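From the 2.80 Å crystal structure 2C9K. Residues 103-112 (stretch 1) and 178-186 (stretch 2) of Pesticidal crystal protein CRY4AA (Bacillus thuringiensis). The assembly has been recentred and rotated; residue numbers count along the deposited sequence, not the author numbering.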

# COMPACT_ATOMS: atom_id res chain seq x y z
N VAL A 103 -32.59 6.95 -12.31
CA VAL A 103 -31.55 7.01 -11.28
C VAL A 103 -30.67 8.22 -11.57
O VAL A 103 -29.99 8.74 -10.68
CB VAL A 103 -30.65 5.75 -11.33
CG1 VAL A 103 -29.52 5.88 -10.33
CG2 VAL A 103 -31.48 4.52 -11.03
N ARG A 104 -30.68 8.65 -12.82
CA ARG A 104 -29.90 9.79 -13.26
C ARG A 104 -30.10 11.04 -12.41
O ARG A 104 -29.22 11.89 -12.32
CB ARG A 104 -30.21 10.08 -14.74
CG ARG A 104 -29.69 8.99 -15.66
CD ARG A 104 -29.83 9.32 -17.13
NE ARG A 104 -31.18 9.08 -17.63
CZ ARG A 104 -31.47 8.87 -18.91
NH1 ARG A 104 -30.49 8.86 -19.81
NH2 ARG A 104 -32.72 8.65 -19.29
N THR A 105 -31.27 11.14 -11.77
CA THR A 105 -31.55 12.30 -10.93
C THR A 105 -30.87 12.10 -9.57
O THR A 105 -30.32 13.05 -9.00
CB THR A 105 -33.08 12.48 -10.73
OG1 THR A 105 -33.34 13.72 -10.06
CG2 THR A 105 -33.66 11.34 -9.90
N GLN A 106 -30.90 10.86 -9.09
CA GLN A 106 -30.29 10.49 -7.81
C GLN A 106 -28.77 10.64 -7.90
O GLN A 106 -28.12 11.06 -6.94
CB GLN A 106 -30.66 9.05 -7.46
CG GLN A 106 -30.47 8.68 -6.01
CD GLN A 106 -31.28 9.54 -5.07
OE1 GLN A 106 -32.43 9.87 -5.35
NE2 GLN A 106 -30.70 9.90 -3.94
N ILE A 107 -28.21 10.30 -9.05
CA ILE A 107 -26.78 10.44 -9.27
C ILE A 107 -26.43 11.93 -9.16
O ILE A 107 -25.40 12.30 -8.61
CB ILE A 107 -26.37 9.91 -10.67
CG1 ILE A 107 -26.47 8.38 -10.70
CG2 ILE A 107 -24.97 10.37 -11.02
CD1 ILE A 107 -26.10 7.76 -12.03
N GLN A 108 -27.32 12.77 -9.67
CA GLN A 108 -27.13 14.22 -9.63
C GLN A 108 -27.01 14.76 -8.21
O GLN A 108 -26.23 15.68 -7.96
CB GLN A 108 -28.29 14.92 -10.33
CG GLN A 108 -28.39 14.66 -11.83
CD GLN A 108 -29.45 15.51 -12.49
OE1 GLN A 108 -29.67 15.42 -13.70
NE2 GLN A 108 -30.13 16.35 -11.70
N LEU A 109 -27.78 14.20 -7.29
CA LEU A 109 -27.73 14.64 -5.90
C LEU A 109 -26.44 14.20 -5.22
O LEU A 109 -25.81 14.99 -4.50
CB LEU A 109 -28.93 14.10 -5.12
CG LEU A 109 -30.30 14.70 -5.45
CD1 LEU A 109 -31.35 14.11 -4.53
CD2 LEU A 109 -30.24 16.22 -5.30
N VAL A 110 -26.04 12.95 -5.44
CA VAL A 110 -24.81 12.46 -4.84
C VAL A 110 -23.63 13.25 -5.39
O VAL A 110 -22.67 13.49 -4.68
CB VAL A 110 -24.59 10.95 -5.13
CG1 VAL A 110 -23.22 10.52 -4.63
CG2 VAL A 110 -25.66 10.12 -4.45
N HIS A 111 -23.70 13.66 -6.65
CA HIS A 111 -22.60 14.43 -7.21
C HIS A 111 -22.61 15.85 -6.66
O HIS A 111 -21.57 16.50 -6.57
CB HIS A 111 -22.66 14.47 -8.74
CG HIS A 111 -21.59 15.30 -9.36
ND1 HIS A 111 -20.25 15.12 -9.09
CD2 HIS A 111 -21.66 16.34 -10.23
CE1 HIS A 111 -19.54 16.01 -9.77
NE2 HIS A 111 -20.37 16.76 -10.47
N TYR A 112 -23.79 16.33 -6.29
CA TYR A 112 -23.95 17.68 -5.75
C TYR A 112 -23.50 17.68 -4.29
O TYR A 112 -22.86 18.63 -3.83
CB TYR A 112 -25.41 18.14 -5.85
CG TYR A 112 -25.64 19.53 -5.32
CD1 TYR A 112 -25.16 20.65 -6.01
CD2 TYR A 112 -26.28 19.74 -4.09
CE1 TYR A 112 -25.28 21.93 -5.48
CE2 TYR A 112 -26.41 21.01 -3.56
CZ TYR A 112 -25.91 22.10 -4.25
OH TYR A 112 -26.01 23.36 -3.69
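Stretch 2 178-186: TAIDYYPVL

The contact between these two segments of the Cry4Aa chain is a small, side-chain-mediated packing of a loop and the first turn of a helix along one flank of another helix, centred on a single tyrosine and held without any hydrogen bond among the modelled atoms. It illustrates a general principle: a loop can be fitted to a helix by one large aromatic residue, with smaller contacts distributed around it.

Stretch 1 is helical, with i to i+4 backbone bonds such as His111 N to Ile107 O at 2.9 Å. Such a helix brings residues three or four apart onto a common flank, and Arg104, Ile107, Gln108 and His111 are the four that meet stretch 2. Stretch 2 begins as an irregular, largely extended loop from Thr178 to Asp181, bends at Tyr182 and becomes helical from Tyr183. The turn is capped by Asp181, whose OD1 accepts a weak hydrogen bond from Tyr183 N at 3.4 Å, while Leu186 N bonds to Tyr182 O at 2.7 Å.

The two segments run in the same general sense, since Arg104 lies nearest Thr178 and His111 nearest Tyr182. The backbones remain well apart, with CA of Arg104 7.7 Å from CA of Thr178 and CA of His111 9.6 Å from CA of Tyr182, so side chains must bridge the gap. The total buried surface is accordingly modest, 350 Å².

Tyr182 contributes the most. Its CA-to-CB bond points toward the helix, and its ring reaches Ile107, where CG2 of Ile107 lies 3.8 Å from CZ of Tyr182 in an apolar contact. The hydroxyl end extends further along the flank: Tyr182 OH is 3.6 Å from Gln108 CG and 4.2 Å from Arg104 O. On the His111 side, the edge of the tyrosine ring is directed at the imidazole face. The planes meet at 88° with centroids 5.8 Å apart, an edge-to-face arrangement in which His111 CD2 approaches Tyr182 CE2 to 4.1 Å.

Lesser contacts extend the patch toward both ends. Early in the loop, Arg104 CD is 4.3 Å from Thr178 O, and Arg104 NH1 is 4.0 Å from Ala179 CB, although the CA-to-CB bond of Ala179 points away overall. Ile180 starts out sideways, but its m,t side chain brings CD1 to 3.3 Å from Gln108 OE1, a close van der Waals approach. Beyond the bend, Val185 points toward stretch 1 and places CG1 3.9 Å from His111 CE1, so His111 touches both the tyrosine and the new helix.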

# COMPACT_ATOMS: atom_id res chain seq x y z
N THR A 178 -31.72 14.44 -18.13
CA THR A 178 -30.67 14.79 -19.08
C THR A 178 -29.57 13.73 -19.09
O THR A 178 -28.98 13.42 -18.04
CB THR A 178 -30.09 16.16 -18.73
N ALA A 179 -29.28 13.19 -20.27
CA ALA A 179 -28.24 12.17 -20.43
C ALA A 179 -26.87 12.79 -20.20
O ALA A 179 -26.05 12.88 -21.12
CB ALA A 179 -28.31 11.56 -21.83
N ILE A 180 -26.62 13.21 -18.96
CA ILE A 180 -25.36 13.84 -18.59
C ILE A 180 -24.16 12.92 -18.81
O ILE A 180 -24.26 11.69 -18.72
CB ILE A 180 -25.39 14.29 -17.12
CG1 ILE A 180 -26.62 15.18 -16.89
CG2 ILE A 180 -24.12 15.04 -16.77
CD1 ILE A 180 -26.86 15.53 -15.44
N ASP A 181 -23.02 13.53 -19.12
CA ASP A 181 -21.77 12.80 -19.34
C ASP A 181 -20.75 13.18 -18.27
O ASP A 181 -20.14 14.25 -18.33
CB ASP A 181 -21.22 13.13 -20.73
CG ASP A 181 -19.82 12.60 -20.94
OD1 ASP A 181 -19.57 11.43 -20.60
OD2 ASP A 181 -18.98 13.37 -21.45
N TYR A 182 -20.58 12.30 -17.29
CA TYR A 182 -19.65 12.56 -16.19
C TYR A 182 -18.21 12.12 -16.43
O TYR A 182 -17.38 12.25 -15.53
CB TYR A 182 -20.14 11.89 -14.91
CG TYR A 182 -21.52 12.31 -14.47
CD1 TYR A 182 -22.65 11.84 -15.13
CD2 TYR A 182 -21.70 13.15 -13.38
CE1 TYR A 182 -23.93 12.19 -14.71
CE2 TYR A 182 -22.98 13.52 -12.95
CZ TYR A 182 -24.09 13.03 -13.62
OH TYR A 182 -25.35 13.37 -13.21
N TYR A 183 -17.90 11.60 -17.61
CA TYR A 183 -16.53 11.13 -17.85
C TYR A 183 -15.45 12.22 -17.80
O TYR A 183 -14.35 11.97 -17.32
CB TYR A 183 -16.42 10.37 -19.17
CG TYR A 183 -15.08 9.67 -19.29
CD1 TYR A 183 -14.62 8.86 -18.25
CD2 TYR A 183 -14.26 9.85 -20.40
CE1 TYR A 183 -13.37 8.25 -18.32
CE2 TYR A 183 -13.01 9.25 -20.48
CZ TYR A 183 -12.58 8.45 -19.43
OH TYR A 183 -11.35 7.86 -19.48
N PRO A 184 -15.74 13.42 -18.31
CA PRO A 184 -14.69 14.43 -18.23
C PRO A 184 -14.47 14.82 -16.76
O PRO A 184 -13.37 15.16 -16.35
CB PRO A 184 -15.25 15.58 -19.06
CG PRO A 184 -16.07 14.86 -20.09
CD PRO A 184 -16.80 13.85 -19.24
N VAL A 185 -15.55 14.75 -15.99
CA VAL A 185 -15.51 15.08 -14.57
C VAL A 185 -14.91 13.96 -13.72
O VAL A 185 -14.22 14.24 -12.73
CB VAL A 185 -16.93 15.39 -14.04
CG1 VAL A 185 -16.89 15.68 -12.56
CG2 VAL A 185 -17.52 16.56 -14.79
N LEU A 186 -15.18 12.71 -14.09
CA LEU A 186 -14.67 11.55 -13.37
C LEU A 186 -13.16 11.65 -13.38
O LEU A 186 -12.50 11.51 -12.35
CB LEU A 186 -15.10 10.27 -14.08
CG LEU A 186 -14.46 8.95 -13.62
CD1 LEU A 186 -14.71 8.74 -12.14
CD2 LEU A 186 -15.04 7.81 -14.43